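ZmpA Glycopeptidase (Clostridium perfringens, PDB 6XSX) is a glycopeptidase, probably a metalloprotease cutting glycosylated proteins, whose M60 peptidase catalytic module is the part in this structure. Local coordinates at residues N202-L205 with P206-A210. Residues are numbered along the deposited sequence; the frame is centred on the assembly and turned at random.
Sequences NNKL and PSETA
Glu208 sets its CG anti to the backbone N (chi1 179°) and then runs straight out, which carries its carboxylate back over the start of helix 206-224 to Lys204. The lysine comes to meet it with CG anti to its own carbonyl carbon (chi1 -76°) and a chain that stays extended until a bend at chi4 (-52°) turns NZ toward the acid. The two side chains cross at a slant. OE1 lies alongside the lysine's methylene groups, 3.5 Å from Lys204 CG, and forms a salt bridge with Lys204 NZ, also at 3.5 Å. That is a fairly long ion pair. A water sits closer to the same oxygen: it donates to Glu208 OE1 at 2.6 Å and accepts from Leu205 N at 2.8 Å, so the acid reaches the backbone ahead of the helix through one bridging molecule.

On the backbone, Glu208 N donates to Leu205 O at 3.1 Å, tying the first turn back to the link. Leu205 CB rests on Pro206 CD at 3.5 Å, and the proline ring is buried among Met159, Tyr148, Phe179 and Tyr199. Ser207 OG turns to Asp155, while Thr209 OG1 is hydrogen-bonded to Leu271 O and to Tyr199 OH.

Helix 192-202 ends in a Schellman motif, with Asn203 at positive phi, and the short link swings directly into the first turn of helix 206-224, in the M60 peptidase part of the chain. The acid at the N-terminal end of this helix is placed where it would probably interact favourably with the helix dipole. Glu208 OE2 also has a long, weak ion pair with Lys212, so the charge is probably shared between two lysines, with the water linking OE1 to the backbone of the link.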
ATOM      1  N   ASN A 202      -3.981  16.145  20.085  1.00 31.47           N
ATOM      2  CA  ASN A 202      -2.767  15.982  19.305  1.00 30.97           C
ATOM      3  C   ASN A 202      -2.358  17.302  18.655  1.00 31.57           C
ATOM      4  O   ASN A 202      -1.330  17.356  17.980  1.00 31.06           O
ATOM      5  CB  ASN A 202      -2.903  14.865  18.265  1.00 30.83           C
ATOM      6  CG  ASN A 202      -2.809  13.484  18.878  1.00 30.72           C
ATOM      7  OD1 ASN A 202      -1.743  13.089  19.334  1.00 31.57           O
ATOM      8  ND2 ASN A 202      -3.910  12.748  18.901  1.00 29.52           N
ATOM      9  N   ASN A 203      -3.181  18.339  18.852  1.00 32.46           N
ATOM     10  CA  ASN A 203      -2.963  19.653  18.267  1.00 35.56           C
ATOM     11  C   ASN A 203      -2.819  19.541  16.754  1.00 32.88           C
ATOM     12  O   ASN A 203      -1.852  20.029  16.178  1.00 32.50           O
ATOM     13  CB  ASN A 203      -1.763  20.364  18.888  1.00 39.54           C
ATOM     14  CG  ASN A 203      -2.178  21.260  20.033  1.00 48.28           C
ATOM     15  OD1 ASN A 203      -2.093  20.866  21.195  1.00 51.13           O
ATOM     16  ND2 ASN A 203      -2.667  22.450  19.710  1.00 53.34           N
ATOM     17  N   LYS A 204      -3.787  18.878  16.124  1.00 30.95           N
ATOM     18  CA  LYS A 204      -3.765  18.687  14.684  1.00 29.51           C
ATOM     19  C   LYS A 204      -5.115  19.097  14.114  1.00 28.23           C
ATOM     20  O   LYS A 204      -6.082  19.218  14.858  1.00 27.20           O
ATOM     21  CB  LYS A 204      -3.438  17.231  14.350  1.00 30.05           C
ATOM     22  CG  LYS A 204      -1.972  16.863  14.521  1.00 29.86           C
ATOM     23  CD  LYS A 204      -1.692  15.413  14.229  1.00 30.31           C
ATOM     24  CE  LYS A 204      -0.230  15.062  14.415  1.00 31.45           C
ATOM     25  NZ  LYS A 204       0.636  15.999  13.662  1.00 29.61           N
ATOM     26  N   LEU A 205      -5.152  19.314  12.796  1.00 27.61           N
ATOM     27  CA  LEU A 205      -6.343  19.809  12.128  1.00 27.01           C
ATOM     28  C   LEU A 205      -6.673  18.921  10.926  1.00 25.30           C
ATOM     29  O   LEU A 205      -5.789  18.288  10.339  1.00 24.98           O
ATOM     30  CB  LEU A 205      -6.121  21.276  11.729  1.00 28.04           C
ATOM     31  CG  LEU A 205      -5.861  22.251  12.886  1.00 28.92           C
ATOM     32  CD1 LEU A 205      -5.134  23.497  12.404  1.00 27.86           C
ATOM     33  CD2 LEU A 205      -7.149  22.642  13.607  1.00 27.99           C
ATOM     34  N   PRO A 206      -7.968  18.816  10.542  1.00 23.73           N
ATOM     35  CA  PRO A 206      -8.371  17.975   9.414  1.00 22.57           C
ATOM     36  C   PRO A 206      -7.713  18.328   8.083  1.00 22.48           C
ATOM     37  O   PRO A 206      -7.546  17.454   7.235  1.00 23.66           O
ATOM     38  CB  PRO A 206      -9.896  18.145   9.303  1.00 22.73           C
ATOM     39  CG  PRO A 206     -10.243  19.321  10.197  1.00 24.32           C
ATOM     40  CD  PRO A 206      -9.112  19.463  11.199  1.00 22.47           C
ATOM     41  N   SER A 207      -7.357  19.604   7.884  1.00 20.87           N
ATOM     42  CA  SER A 207      -6.723  20.000   6.635  1.00 21.18           C
ATOM     43  C   SER A 207      -5.465  19.168   6.385  1.00 21.97           C
ATOM     44  O   SER A 207      -5.130  18.873   5.235  1.00 21.46           O
ATOM     45  CB  SER A 207      -6.417  21.472   6.603  1.00 20.63           C
ATOM     46  OG  SER A 207      -5.496  21.793   7.635  1.00 20.68           O
ATOM     47  N   GLU A 208      -4.795  18.772   7.476  1.00 22.06           N
ATOM     48  CA  GLU A 208      -3.575  17.981   7.408  1.00 22.81           C
ATOM     49  C   GLU A 208      -3.890  16.516   7.084  1.00 21.63           C
ATOM     50  O   GLU A 208      -3.130  15.847   6.375  1.00 20.06           O
ATOM     51  CB  GLU A 208      -2.811  18.093   8.724  1.00 24.33           C
ATOM     52  CG  GLU A 208      -1.531  17.281   8.732  1.00 28.40           C
ATOM     53  CD  GLU A 208      -0.733  17.389  10.022  1.00 31.59           C
ATOM     54  OE1 GLU A 208      -1.353  17.370  11.113  1.00 34.23           O
ATOM     55  OE2 GLU A 208       0.508  17.494   9.931  1.00 34.23           O
ATOM     56  N   THR A 209      -5.010  16.021   7.619  1.00 19.70           N
ATOM     57  CA  THR A 209      -5.468  14.679   7.293  1.00 19.54           C
ATOM     58  C   THR A 209      -5.640  14.561   5.784  1.00 18.22           C
ATOM     59  O   THR A 209      -5.246  13.563   5.191  1.00 18.17           O
ATOM     60  CB  THR A 209      -6.795  14.328   7.984  1.00 18.74           C
ATOM     61  OG1 THR A 209      -6.540  14.344   9.387  1.00 18.23           O
ATOM     62  CG2 THR A 209      -7.305  12.960   7.580  1.00 18.09           C
ATOM     63  N   ALA A 210      -6.216  15.603   5.176  1.00 19.11           N
ATOM     64  CA  ALA A 210      -6.562  15.581   3.766  1.00 18.92           C
ATOM     65  C   ALA A 210      -5.296  15.667   2.923  1.00 20.04           C
ATOM     66  O   ALA A 210      -5.145  14.940   1.935  1.00 19.34           O
ATOM     67  CB  ALA A 210      -7.502  16.722   3.443  1.00 19.86           C
TER
HETATM   68  O   HOH W   1      -2.588  19.544  11.732  1.00 29.03           O